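Local coordinates for putative ABC-transporter ATP-binding protein (Alicyclobacillus acidocaldarius, PDB 1Z47), which probably binds and hydrolyses ATP as the nucleotide-binding subunit of an ABC-type importer, thought to carry sulfate, at residues Asp81-Pro84 and Gln85-Asn88; Ile57-Ile61 and Ala62-Arg66; Thr103-Asp106 and Asn107-Gly111; Arg189-His192 and Asp193-Val197; Asp71-Gly75 and Gly76-Thr80. One frame throughout, in Å; residues are numbered along the deposited sequence.

Contact 1. Residues Asp81-Pro84 and Gln85-Asn88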
loop_
_atom_site.group_PDB
_atom_site.type_symbol
_atom_site.label_atom_id
_atom_site.label_comp_id
_atom_site.label_asym_id
_atom_site.label_seq_id
_atom_site.Cartn_x
_atom_site.Cartn_y
_atom_site.Cartn_z
ATOM N N ASP B 81 -9.182 7.480 34.698
ATOM C CA ASP B 81 -9.992 8.685 34.807
ATOM C C ASP B 81 -9.239 10.005 34.655
ATOM O O ASP B 81 -9.751 11.069 35.009
ATOM C CB ASP B 81 -10.759 8.651 36.132
ATOM C CG ASP B 81 -11.718 7.467 36.217
ATOM O OD1 ASP B 81 -12.218 7.175 37.326
ATOM O OD2 ASP B 81 -11.975 6.828 35.169
ATOM N N LEU B 82 -8.033 9.951 34.106
ATOM C CA LEU B 82 -7.268 11.175 33.917
ATOM C C LEU B 82 -7.410 11.671 32.480
ATOM O O LEU B 82 -7.480 10.869 31.546
ATOM C CB LEU B 82 -5.793 10.929 34.244
ATOM C CG LEU B 82 -5.532 10.484 35.684
ATOM C CD1 LEU B 82 -4.071 10.108 35.861
ATOM C CD2 LEU B 82 -5.936 11.606 36.631
ATOM N N PRO B 83 -7.489 13.003 32.287
ATOM C CA PRO B 83 -7.617 13.568 30.938
ATOM C C PRO B 83 -6.316 13.436 30.134
ATOM O O PRO B 83 -5.254 13.143 30.684
ATOM C CB PRO B 83 -7.999 15.024 31.210
ATOM C CG PRO B 83 -7.322 15.305 32.511
ATOM C CD PRO B 83 -7.633 14.059 33.305
ATOM N N PRO B 84 -6.386 13.646 28.815
ATOM C CA PRO B 84 -5.205 13.545 27.952
ATOM C C PRO B 84 -4.032 14.370 28.472
ATOM O O PRO B 84 -2.894 13.897 28.524
ATOM C CB PRO B 84 -5.720 14.062 26.613
ATOM C CG PRO B 84 -7.161 13.667 26.637
ATOM C CD PRO B 84 -7.569 14.047 28.035
ATOM N N GLN B 85 -4.326 15.611 28.846
ATOM C CA GLN B 85 -3.320 16.539 29.358
ATOM C C GLN B 85 -2.589 15.969 30.580
ATOM O O GLN B 85 -1.402 16.237 30.788
ATOM C CB GLN B 85 -3.995 17.853 29.751
ATOM C CG GLN B 85 -4.879 17.711 30.985
ATOM C CD GLN B 85 -5.608 18.985 31.352
ATOM O OE1 GLN B 85 -6.485 19.442 30.617
ATOM N NE2 GLN B 85 -5.251 19.566 32.493
ATOM N N LYS B 86 -3.311 15.180 31.373
ATOM C CA LYS B 86 -2.783 14.578 32.593
ATOM C C LYS B 86 -1.973 13.299 32.379
ATOM O O LYS B 86 -1.412 12.743 33.334
ATOM C CB LYS B 86 -3.945 14.300 33.554
ATOM C CG LYS B 86 -3.546 13.737 34.915
ATOM C CD LYS B 86 -2.593 14.666 35.669
ATOM C CE LYS B 86 -2.448 14.233 37.127
ATOM N NZ LYS B 86 -3.733 14.387 37.888
ATOM N N ARG B 87 -1.901 12.825 31.141
ATOM C CA ARG B 87 -1.148 11.606 30.877
ATOM C C ARG B 87 0.191 11.925 30.234
ATOM O O ARG B 87 0.356 12.966 29.597
ATOM C CB ARG B 87 -1.963 10.658 29.984
ATOM C CG ARG B 87 -3.360 10.353 30.526
ATOM C CD ARG B 87 -4.077 9.265 29.727
ATOM N NE ARG B 87 -5.423 9.006 30.240
ATOM C CZ ARG B 87 -6.197 7.993 29.854
ATOM N NH1 ARG B 87 -5.765 7.128 28.941
ATOM N NH2 ARG B 87 -7.404 7.841 30.386
ATOM N N ASN B 88 1.152 11.028 30.408
ATOM C CA ASN B 88 2.489 11.223 29.857
ATOM C C ASN B 88 2.522 10.711 28.413
ATOM O O ASN B 88 3.345 9.860 28.062
ATOM C CB ASN B 88 3.497 10.456 30.716
ATOM C CG ASN B 88 4.791 11.221 30.934
ATOM O OD1 ASN B 88 5.679 11.224 30.082
ATOM N ND2 ASN B 88 4.901 11.878 32.086
#

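Contact 2. Residues Ile57-Ile61 and Ala62-Arg66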
loop_
_atom_site.group_PDB
_atom_site.type_symbol
_atom_site.label_atom_id
_atom_site.label_comp_id
_atom_site.label_asym_id
_atom_site.label_seq_id
_atom_site.Cartn_x
_atom_site.Cartn_y
_atom_site.Cartn_z
ATOM N N ILE B 57 -9.251 1.982 20.846
ATOM C CA ILE B 57 -8.168 1.601 21.759
ATOM C C ILE B 57 -7.106 2.718 21.829
ATOM O O ILE B 57 -6.688 3.124 22.925
ATOM C CB ILE B 57 -7.498 0.274 21.317
ATOM C CG1 ILE B 57 -8.450 -0.906 21.627
ATOM C CG2 ILE B 57 -6.132 0.108 22.002
ATOM C CD1 ILE B 57 -7.900 -2.278 21.230
ATOM N N LEU B 58 -6.657 3.203 20.667
ATOM C CA LEU B 58 -5.671 4.287 20.639
ATOM C C LEU B 58 -6.220 5.482 21.437
ATOM O O LEU B 58 -5.506 6.066 22.263
ATOM C CB LEU B 58 -5.383 4.727 19.191
ATOM C CG LEU B 58 -4.101 5.540 19.087
ATOM C CD1 LEU B 58 -2.895 4.593 19.076
ATOM C CD2 LEU B 58 -4.153 6.432 17.829
ATOM N N ARG B 59 -7.488 5.833 21.203
ATOM C CA ARG B 59 -8.127 6.947 21.907
ATOM C C ARG B 59 -8.301 6.668 23.418
ATOM O O ARG B 59 -8.288 7.604 24.222
ATOM C CB ARG B 59 -9.477 7.278 21.267
ATOM C CG ARG B 59 -9.346 7.798 19.831
ATOM C CD ARG B 59 -10.692 7.890 19.139
ATOM N NE ARG B 59 -11.595 8.765 19.874
ATOM C CZ ARG B 59 -11.401 10.072 20.044
ATOM N NH1 ARG B 59 -12.279 10.788 20.740
ATOM N NH2 ARG B 59 -10.338 10.663 19.504
ATOM N N LEU B 60 -8.453 5.398 23.795
ATOM C CA LEU B 60 -8.585 5.027 25.215
ATOM C C LEU B 60 -7.244 5.240 25.919
ATOM O O LEU B 60 -7.208 5.527 27.114
ATOM C CB LEU B 60 -8.973 3.552 25.389
ATOM C CG LEU B 60 -10.398 3.076 25.696
ATOM C CD1 LEU B 60 -11.065 4.016 26.694
ATOM C CD2 LEU B 60 -11.208 2.990 24.441
ATOM N N ILE B 61 -6.146 5.071 25.184
ATOM C CA ILE B 61 -4.818 5.270 25.754
ATOM C C ILE B 61 -4.562 6.777 25.908
ATOM O O ILE B 61 -3.897 7.224 26.856
ATOM C CB ILE B 61 -3.713 4.677 24.854
ATOM C CG1 ILE B 61 -3.888 3.165 24.716
ATOM C CG2 ILE B 61 -2.338 4.984 25.451
ATOM C CD1 ILE B 61 -2.896 2.518 23.746
ATOM N N ALA B 62 -5.101 7.559 24.974
ATOM C CA ALA B 62 -4.931 9.014 25.001
ATOM C C ALA B 62 -5.784 9.678 26.080
ATOM O O ALA B 62 -5.412 10.704 26.645
ATOM C CB ALA B 62 -5.279 9.604 23.637
ATOM N N GLY B 63 -6.934 9.092 26.369
ATOM C CA GLY B 63 -7.809 9.673 27.360
ATOM C C GLY B 63 -8.901 10.410 26.628
ATOM O O GLY B 63 -9.756 11.025 27.240
ATOM N N LEU B 64 -8.870 10.338 25.299
ATOM C CA LEU B 64 -9.890 10.996 24.486
ATOM C C LEU B 64 -11.214 10.264 24.655
ATOM O O LEU B 64 -12.276 10.808 24.376
ATOM C CB LEU B 64 -9.469 11.006 23.015
ATOM C CG LEU B 64 -8.337 11.999 22.732
ATOM C CD1 LEU B 64 -7.700 11.704 21.377
ATOM C CD2 LEU B 64 -8.902 13.429 22.793
ATOM N N GLU B 65 -11.128 9.017 25.114
ATOM C CA GLU B 65 -12.297 8.179 25.360
ATOM C C GLU B 65 -12.084 7.533 26.717
ATOM O O GLU B 65 -10.947 7.349 27.147
ATOM C CB GLU B 65 -12.409 7.080 24.302
ATOM C CG GLU B 65 -12.690 7.580 22.899
ATOM C CD GLU B 65 -14.115 8.065 22.730
ATOM O OE1 GLU B 65 -14.444 8.570 21.635
ATOM O OE2 GLU B 65 -14.909 7.936 23.689
ATOM N N ARG B 66 -13.176 7.182 27.385
ATOM C CA ARG B 66 -13.079 6.544 28.689
ATOM C C ARG B 66 -13.808 5.202 28.664
ATOM O O ARG B 66 -14.912 5.097 28.124
ATOM C CB ARG B 66 -13.692 7.443 29.756
ATOM C CG ARG B 66 -12.998 7.344 31.095
ATOM C CD ARG B 66 -12.081 8.545 31.327
ATOM N NE ARG B 66 -12.834 9.786 31.531
ATOM C CZ ARG B 66 -12.275 10.959 31.819
ATOM N NH1 ARG B 66 -10.956 11.051 31.935
ATOM N NH2 ARG B 66 -13.029 12.038 31.988
HETATM O O HOH W 1 -9.356 6.092 28.826
#

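Contact 3. Residues Thr103-Asp106 and Asn107-Gly111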
loop_
_atom_site.group_PDB
_atom_site.type_symbol
_atom_site.label_atom_id
_atom_site.label_comp_id
_atom_site.label_asym_id
_atom_site.label_seq_id
_atom_site.Cartn_x
_atom_site.Cartn_y
_atom_site.Cartn_z
ATOM N N THR B 103 6.091 29.781 13.289
ATOM C CA THR B 103 7.217 29.171 12.611
ATOM C C THR B 103 7.385 27.745 13.155
ATOM O O THR B 103 6.777 27.352 14.152
ATOM C CB THR B 103 8.521 29.916 12.892
ATOM O OG1 THR B 103 8.743 29.961 14.312
ATOM C CG2 THR B 103 8.471 31.334 12.295
ATOM N N VAL B 104 8.205 26.989 12.454
ATOM C CA VAL B 104 8.525 25.642 12.827
ATOM C C VAL B 104 9.064 25.687 14.250
ATOM O O VAL B 104 8.600 24.945 15.126
ATOM C CB VAL B 104 9.550 25.093 11.858
ATOM C CG1 VAL B 104 10.161 23.781 12.398
ATOM C CG2 VAL B 104 8.863 24.872 10.484
ATOM N N TYR B 105 10.000 26.589 14.502
ATOM C CA TYR B 105 10.579 26.699 15.850
ATOM C C TYR B 105 9.508 26.859 16.925
ATOM O O TYR B 105 9.536 26.201 17.979
ATOM C CB TYR B 105 11.525 27.901 15.934
ATOM C CG TYR B 105 12.157 28.081 17.304
ATOM C CD1 TYR B 105 13.476 27.694 17.539
ATOM C CD2 TYR B 105 11.439 28.638 18.359
ATOM C CE1 TYR B 105 14.073 27.865 18.798
ATOM C CE2 TYR B 105 12.018 28.808 19.613
ATOM C CZ TYR B 105 13.338 28.419 19.822
ATOM O OH TYR B 105 13.917 28.590 21.061
ATOM N N ASP B 106 8.569 27.754 16.687
ATOM C CA ASP B 106 7.545 28.001 17.695
ATOM C C ASP B 106 6.529 26.884 17.805
ATOM O O ASP B 106 5.998 26.639 18.890
ATOM C CB ASP B 106 6.869 29.346 17.440
ATOM C CG ASP B 106 7.780 30.504 17.763
ATOM O OD1 ASP B 106 8.781 30.285 18.478
ATOM O OD2 ASP B 106 7.503 31.631 17.320
ATOM N N ASN B 107 6.268 26.200 16.693
ATOM C CA ASN B 107 5.338 25.075 16.712
ATOM C C ASN B 107 5.904 24.001 17.627
ATOM O O ASN B 107 5.185 23.426 18.443
ATOM C CB ASN B 107 5.172 24.485 15.317
ATOM C CG ASN B 107 3.902 24.946 14.643
ATOM O OD1 ASN B 107 2.816 24.428 14.920
ATOM N ND2 ASN B 107 4.023 25.935 13.763
ATOM N N VAL B 108 7.206 23.750 17.485
ATOM C CA VAL B 108 7.899 22.734 18.275
ATOM C C VAL B 108 8.143 23.080 19.746
ATOM O O VAL B 108 8.194 22.181 20.580
ATOM C CB VAL B 108 9.260 22.364 17.629
ATOM C CG1 VAL B 108 10.102 21.538 18.590
ATOM C CG2 VAL B 108 9.018 21.574 16.350
ATOM N N SER B 109 8.284 24.363 20.073
ATOM C CA SER B 109 8.546 24.747 21.460
ATOM C C SER B 109 7.268 24.743 22.293
ATOM O O SER B 109 7.317 24.705 23.522
ATOM C CB SER B 109 9.228 26.125 21.526
ATOM O OG SER B 109 8.342 27.174 21.196
ATOM N N PHE B 110 6.131 24.762 21.607
ATOM C CA PHE B 110 4.806 24.748 22.233
ATOM C C PHE B 110 4.684 23.873 23.499
ATOM O O PHE B 110 4.233 24.337 24.546
ATOM C CB PHE B 110 3.776 24.286 21.201
ATOM C CG PHE B 110 2.352 24.540 21.604
ATOM C CD1 PHE B 110 1.810 25.824 21.525
ATOM C CD2 PHE B 110 1.549 23.501 22.068
ATOM C CE1 PHE B 110 0.487 26.068 21.903
ATOM C CE2 PHE B 110 0.225 23.736 22.449
ATOM C CZ PHE B 110 -0.306 25.022 22.365
ATOM N N GLY B 111 5.077 22.608 23.399
ATOM C CA GLY B 111 4.983 21.704 24.539
ATOM C C GLY B 111 5.841 22.058 25.743
ATOM O O GLY B 111 5.367 22.049 26.879
#

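Contact 4. Residues Arg189-His192 and Asp193-Val197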
loop_
_atom_site.group_PDB
_atom_site.type_symbol
_atom_site.label_atom_id
_atom_site.label_comp_id
_atom_site.label_asym_id
_atom_site.label_seq_id
_atom_site.Cartn_x
_atom_site.Cartn_y
_atom_site.Cartn_z
ATOM N N ARG B 189 10.242 5.256 12.512
ATOM C CA ARG B 189 10.907 4.120 13.155
ATOM C C ARG B 189 12.296 4.536 13.652
ATOM O O ARG B 189 12.652 4.275 14.793
ATOM C CB ARG B 189 11.038 2.924 12.191
ATOM C CG ARG B 189 11.662 1.657 12.825
ATOM C CD ARG B 189 10.766 0.946 13.859
ATOM N NE ARG B 189 11.578 0.391 14.952
ATOM C CZ ARG B 189 11.284 -0.677 15.689
ATOM N NH1 ARG B 189 10.178 -1.373 15.483
ATOM N NH2 ARG B 189 12.106 -1.043 16.660
ATOM N N GLN B 190 13.080 5.195 12.806
ATOM C CA GLN B 190 14.421 5.620 13.228
ATOM C C GLN B 190 14.330 6.562 14.439
ATOM O O GLN B 190 15.115 6.462 15.394
ATOM C CB GLN B 190 15.169 6.300 12.065
ATOM C CG GLN B 190 16.395 7.085 12.506
ATOM C CD GLN B 190 17.148 7.717 11.348
ATOM O OE1 GLN B 190 17.882 7.035 10.625
ATOM N NE2 GLN B 190 16.968 9.028 11.162
ATOM N N VAL B 191 13.359 7.465 14.413
ATOM C CA VAL B 191 13.192 8.382 15.525
ATOM C C VAL B 191 12.852 7.578 16.794
ATOM O O VAL B 191 13.487 7.749 17.838
ATOM C CB VAL B 191 12.111 9.424 15.206
ATOM C CG1 VAL B 191 11.690 10.157 16.469
ATOM C CG2 VAL B 191 12.662 10.430 14.189
ATOM N N HIS B 192 11.867 6.684 16.694
ATOM C CA HIS B 192 11.476 5.854 17.829
ATOM C C HIS B 192 12.667 5.138 18.473
ATOM O O HIS B 192 12.818 5.132 19.687
ATOM C CB HIS B 192 10.469 4.789 17.393
ATOM C CG HIS B 192 10.215 3.746 18.435
ATOM N ND1 HIS B 192 9.267 3.896 19.425
ATOM C CD2 HIS B 192 10.794 2.538 18.642
ATOM C CE1 HIS B 192 9.268 2.821 20.197
ATOM N NE2 HIS B 192 10.184 1.983 19.745
ATOM N N ASP B 193 13.487 4.506 17.653
ATOM C CA ASP B 193 14.619 3.783 18.172
ATOM C C ASP B 193 15.578 4.726 18.852
ATOM O O ASP B 193 16.270 4.348 19.798
ATOM C CB ASP B 193 15.302 3.018 17.043
ATOM C CG ASP B 193 14.445 1.871 16.544
ATOM O OD1 ASP B 193 14.727 1.305 15.466
ATOM O OD2 ASP B 193 13.478 1.542 17.255
ATOM N N GLU B 194 15.601 5.965 18.384
ATOM C CA GLU B 194 16.492 6.952 18.968
ATOM C C GLU B 194 15.977 7.466 20.304
ATOM O O GLU B 194 16.686 7.409 21.303
ATOM C CB GLU B 194 16.682 8.130 18.016
ATOM C CG GLU B 194 17.683 9.136 18.536
ATOM C CD GLU B 194 19.066 8.531 18.655
ATOM O OE1 GLU B 194 19.918 9.103 19.373
ATOM O OE2 GLU B 194 19.296 7.479 18.020
ATOM N N MET B 195 14.742 7.962 20.328
ATOM C CA MET B 195 14.175 8.512 21.550
ATOM C C MET B 195 13.877 7.480 22.637
ATOM O O MET B 195 13.636 7.852 23.782
ATOM C CB MET B 195 12.902 9.299 21.244
ATOM C CG MET B 195 13.069 10.452 20.250
ATOM S SD MET B 195 14.236 11.728 20.759
ATOM C CE MET B 195 13.471 12.327 22.267
ATOM N N GLY B 196 13.871 6.200 22.276
ATOM C CA GLY B 196 13.618 5.138 23.238
ATOM C C GLY B 196 12.274 5.151 23.942
ATOM O O GLY B 196 12.127 4.537 24.995
ATOM N N VAL B 197 11.296 5.831 23.348
ATOM C CA VAL B 197 9.943 5.956 23.889
ATOM C C VAL B 197 9.099 4.703 23.604
ATOM O O VAL B 197 9.579 3.754 22.997
ATOM C CB VAL B 197 9.253 7.183 23.253
ATOM C CG1 VAL B 197 7.962 7.531 23.974
ATOM C CG2 VAL B 197 10.200 8.359 23.276
#

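Contact 5. Residues Asp71-Gly75 and Gly76-Thr80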
loop_
_atom_site.group_PDB
_atom_site.type_symbol
_atom_site.label_atom_id
_atom_site.label_comp_id
_atom_site.label_asym_id
_atom_site.label_seq_id
_atom_site.Cartn_x
_atom_site.Cartn_y
_atom_site.Cartn_z
ATOM N N ASP B 71 -9.826 -0.970 33.197
ATOM C CA ASP B 71 -8.970 0.182 33.435
ATOM C C ASP B 71 -7.750 0.223 32.525
ATOM O O ASP B 71 -7.341 -0.795 31.968
ATOM C CB ASP B 71 -8.505 0.212 34.900
ATOM C CG ASP B 71 -9.651 0.444 35.881
ATOM O OD1 ASP B 71 -10.229 -0.546 36.379
ATOM O OD2 ASP B 71 -9.980 1.626 36.143
ATOM N N VAL B 72 -7.173 1.414 32.390
ATOM C CA VAL B 72 -5.986 1.613 31.569
ATOM C C VAL B 72 -4.827 2.095 32.430
ATOM O O VAL B 72 -4.949 3.065 33.174
ATOM C CB VAL B 72 -6.236 2.643 30.441
ATOM C CG1 VAL B 72 -6.895 3.892 31.006
ATOM C CG2 VAL B 72 -4.908 2.992 29.761
ATOM N N TRP B 73 -3.701 1.410 32.308
ATOM C CA TRP B 73 -2.519 1.742 33.074
ATOM C C TRP B 73 -1.378 2.179 32.180
ATOM O O TRP B 73 -1.212 1.667 31.072
ATOM C CB TRP B 73 -2.080 0.524 33.879
ATOM C CG TRP B 73 -3.007 0.182 34.976
ATOM C CD1 TRP B 73 -4.338 -0.106 34.876
ATOM C CD2 TRP B 73 -2.684 0.126 36.362
ATOM N NE1 TRP B 73 -4.868 -0.337 36.124
ATOM C CE2 TRP B 73 -3.872 -0.200 37.055
ATOM C CE3 TRP B 73 -1.502 0.322 37.089
ATOM C CZ2 TRP B 73 -3.913 -0.336 38.444
ATOM C CZ3 TRP B 73 -1.541 0.188 38.468
ATOM C CH2 TRP B 73 -2.742 -0.138 39.132
ATOM N N ILE B 74 -0.587 3.121 32.682
ATOM C CA ILE B 74 0.568 3.639 31.969
ATOM C C ILE B 74 1.688 3.862 32.983
ATOM O O ILE B 74 1.542 4.656 33.909
ATOM C CB ILE B 74 0.252 4.979 31.251
ATOM C CG1 ILE B 74 -0.780 4.750 30.139
ATOM C CG2 ILE B 74 1.522 5.544 30.640
ATOM C CD1 ILE B 74 -1.214 6.014 29.393
ATOM N N GLY B 75 2.798 3.153 32.799
ATOM C CA GLY B 75 3.918 3.279 33.712
ATOM C C GLY B 75 3.536 2.789 35.099
ATOM O O GLY B 75 3.990 3.331 36.112
ATOM N N GLY B 76 2.694 1.758 35.141
ATOM C CA GLY B 76 2.242 1.204 36.407
ATOM C C GLY B 76 1.341 2.184 37.133
ATOM O O GLY B 76 1.068 2.031 38.322
ATOM N N LYS B 77 0.866 3.186 36.402
ATOM C CA LYS B 77 0.010 4.218 36.965
ATOM C C LYS B 77 -1.415 4.187 36.404
ATOM O O LYS B 77 -1.637 4.473 35.227
ATOM C CB LYS B 77 0.652 5.580 36.700
ATOM C CG LYS B 77 -0.155 6.790 37.132
ATOM C CD LYS B 77 0.598 8.080 36.778
ATOM C CE LYS B 77 -0.193 9.330 37.156
ATOM N NZ LYS B 77 0.549 10.584 36.832
ATOM N N ARG B 78 -2.374 3.836 37.257
ATOM C CA ARG B 78 -3.775 3.788 36.859
ATOM C C ARG B 78 -4.210 5.187 36.423
ATOM O O ARG B 78 -4.303 6.096 37.243
ATOM C CB ARG B 78 -4.634 3.311 38.030
ATOM C CG ARG B 78 -6.122 3.386 37.758
ATOM C CD ARG B 78 -6.941 2.861 38.930
ATOM N NE ARG B 78 -8.364 3.117 38.726
ATOM C CZ ARG B 78 -8.897 4.332 38.657
ATOM N NH1 ARG B 78 -8.127 5.404 38.783
ATOM N NH2 ARG B 78 -10.198 4.478 38.436
ATOM N N VAL B 79 -4.486 5.358 35.133
ATOM C CA VAL B 79 -4.870 6.667 34.613
ATOM C C VAL B 79 -6.256 6.696 33.985
ATOM O O VAL B 79 -6.641 7.685 33.367
ATOM C CB VAL B 79 -3.840 7.153 33.556
ATOM C CG1 VAL B 79 -2.442 7.167 34.159
ATOM C CG2 VAL B 79 -3.863 6.233 32.335
ATOM N N THR B 80 -7.005 5.613 34.155
ATOM C CA THR B 80 -8.342 5.495 33.588
ATOM C C THR B 80 -9.183 6.758 33.583
ATOM O O THR B 80 -9.834 7.070 32.588
ATOM C CB THR B 80 -9.170 4.433 34.312
ATOM O OG1 THR B 80 -8.466 3.188 34.312
ATOM C CG2 THR B 80 -10.514 4.264 33.619
#

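Contact 1. Residues Asp81-Pro84 and Gln85-Asn88
Leu82 lies across the aliphatic start of Lys86, and its CD2 touches Lys86 CG at 3.6 Å. Leu82 CB and CD1 also rest on that same methylene. Lys86 CG stands anti to its own backbone N (chi1 -177°), which lays the chain against Leu82. Pro83 continues the apolar strip: its ring CG meets Lys86 CB at 3.7 Å and Gln85 CG at 3.8 Å. The backbone turns tightly here. Lys86 N bonds to Pro83 O at 2.9 Å, and Arg87 N bonds to Pro84 O at 3.0 Å. This is a compact turn in the loop between strand 77-78 and strand 89-93 of the ABC ATPase domain. Arg87 runs extended from CG to NE and reaches back over the turn. It grips Leu82 O side-on with two nitrogens, Arg87 NE at 3.1 Å from Leu82 O and Arg87 NH2 at 3.2 Å from it. The NH2 donor lies in the carbonyl plane, while NE comes from above it. Arg87 is buried, and its remaining nitrogen, NH1, bonds to Leu60 O at the end of helix 54-62. These two hydrogen bonds from NE and NH2 to Leu82 O probably limit rotation of the guanidinium.

Contact 2. Residues Ile57-Ile61 and Ala62-Arg66
Arg59 and Leu64 cross at about a right angle, and Leu64 CB sits over one face of the Arg59 guanidinium, offset toward its rim. Leu64 CD1 reaches Arg59 NH2 at 3.4 Å. Glu65 meets the same group at its edge. Glu65 OE1 lies in the guanidinium plane, 3.2 Å from Arg59 NH1, and forms a salt bridge; the bond from Arg59 NE is weak. The carboxylate is turned 75° from the guanidinium, and Arg59 NH1 meets OE1 from above the carboxylate plane. A bend at Arg59 chi3 (58°) folds the guanidinium back over Leu64. Deeper in, Leu60 CD1 packs on Glu65 O at 3.4 Å. A water donates to both Leu60 O and Glu65 O and ties the last turn to the exit. Arg59 O accepts from Gly63 N at 2.9 Å and from Glu65 N at 3.3 Å, from opposite faces of its plane. Gly63 leaves the helix with phi 101°, where a side chain would jam against the preceding carbonyl. Leu58 and Ile61 face strand 166-170. The arrangement is a glycine-terminated helix C-terminus, here on helix 54-62, whose first residues probably belong to the P-loop (Walker A) of the ABC ATPase fold.

Contact 3. Residues Thr103-Asp106 and Asn107-Gly111
Asn107 has chi1 at -101°, away from the usual staggered values, and this swings its amide back toward the start of the helix. There Asn107 ND2 donates to Thr103 O at 3.1 Å. The donor stands well above the carbonyl plane, and the carbonyl oxygen is tilted slightly from the amide plane. Thr103 O also takes the backbone bond from Asn107 N at 2.8 Å, which comes nearly along the C=O axis. One residue thus holds this oxygen twice, through main chain and side chain. The other end of the amide, Asn107 OD1, accepts from Phe99 N in the preceding loop, so both ends of the group are fixed. Phe110 makes an edge-to-face ring contact with the same Phe99.

Thr103 is the N-cap of helix 104-109. With chi1 at 57°, its OG1 turns over the first turn and accepts from Asp106 N at 3.2 Å. The helix then runs on through the bond from Val108 N to Val104 O at 3.0 Å. Ser109 N bonds to Tyr105 O at 3.1 Å. Ser109 OG bends back as well, but its bond to Asp106 O is weak, at 3.3 Å. Ser109 CB lies 4.3 Å from Tyr105 CE2, approaching the ring obliquely.

The helix is short and has neighbours on several sides. Val104 and Val108 pack on Val154 of helix 148-160, and Val108 also meets Ala157. Tyr105 and Ser109 touch Val126 of helix 119-132.

Contact 4. Residues Arg189-His192 and Asp193-Val197
Asp193 pairs with Arg189 one turn back on helix 178-195, the helix of a beta-alpha-beta crossover from strand 166-170 to strand 198-203. Asp193 OD2 uses its syn lone pair to accept from Arg189 NH2 at 3.0 Å, and the two flat groups are turned 70° apart. Arg189 NE adds weak bonds to both carboxylate oxygens. Bends at chi2 and chi3 curl the arginine round to this edge-on approach. Its other bonds go outside: NH1 to Val212 O and NH2 to Asp214. With an alanine here in place of Arg189, Asp193 would probably lose its ion-pair mate, and Val212 O and Asp214 a shared partner. Glu194 follows, with its N bonded to Gln190 O at 3.1 Å. Met195 comes next; its N bonds to Val191 O at 2.8 Å in a nearly straight bond. Met195 CG lies beside Val191 CG1 at 4.0 Å, the two side chains pointing the same way. Both reach Leu160 of helix 148-160. Gly196 then leaves the helix with phi 61°, while its N still bonds to His192 O at 3.0 Å. Val197 leads into strand 198-203. The buried His192 ring is held from that strand, where Ser199 OG bonds to ND1. Next to ND1, His192 CE1 lies 3.0 Å from Val197 O, which approaches the ring obliquely.

Contact 5. Residues Asp71-Gly75 and Gly76-Thr80
Trp73 lays one face of its indole against Arg78, and a CH-pi contact forms there. Arg78 CB is 3.9 Å from the centroid of the six-membered ring, 18° off the ring normal. Gly76 O meets the ring at its edge, 3.2 Å from Trp73 CZ3. A serine in place of Trp73 would probably uncover the CB of Arg78 and leave a gap beside the turn at Gly76.

The polar contacts gather at the open end of the hairpin. Thr80 OG1 donates to Asp71 OD2 at 2.8 Å, on the anti lone pair of the carboxylate. The same hydroxyl oxygen accepts from Val72 N at 2.9 Å, so it bridges side chain and backbone. Thr80 OG1 stands beside its own backbone N (chi1 -55°), which puts it within reach of Val72 N on strand 69-74. Asp71 OD2 also makes a salt bridge with Arg78 NE at 3.4 Å.

Backbone bonds join the two arms. Val79 N donates to Val72 O at 3.1 Å, and Ile74 N to Lys77 O. Trp73 and Arg78 form an antiparallel non-hydrogen-bonded pair. A type I' turn from Ile74 to Lys77 closes the hairpin, with Gly75 and Gly76 both at positive phi.

Apolar contacts centre on Val79. Its CG2 meets Ile74 CD1 at 4.0 Å, the side chains crossing at about a right angle, and it also touches Val72 CG1.

Strand 69-74 runs antiparallel to strand 15-22, bonding through Asp71 to Val18 and through Trp73 to Glu16. Val72 packs on Phe17 of that strand, and Val72 and Val79 both touch Arg87.

How the contacts relate
Contacts 1, 2 and 5 form one cluster, with neighbouring centres 10 to 12 Å apart. Arg87 of contact 1 joins them: its NH1 bonds to Leu60 O and more weakly to Ile61 O of contact 2, and the side chain packs on Val72 and Val79 of contact 5. Contacts 3 and 4 stand apart, about 20 Å from each other between centres. Contact 1 is a surface loop; the other four are partly buried. Contacts 2 and 4 both end a helix at a glycine and carry an arginine-carboxylate salt bridge. Contact 3 instead starts a helix, with a threonine N-cap and an asparagine amide in place of ion pairs. Contact 5 alone is a hairpin, with aromatic packing beside its ion pair.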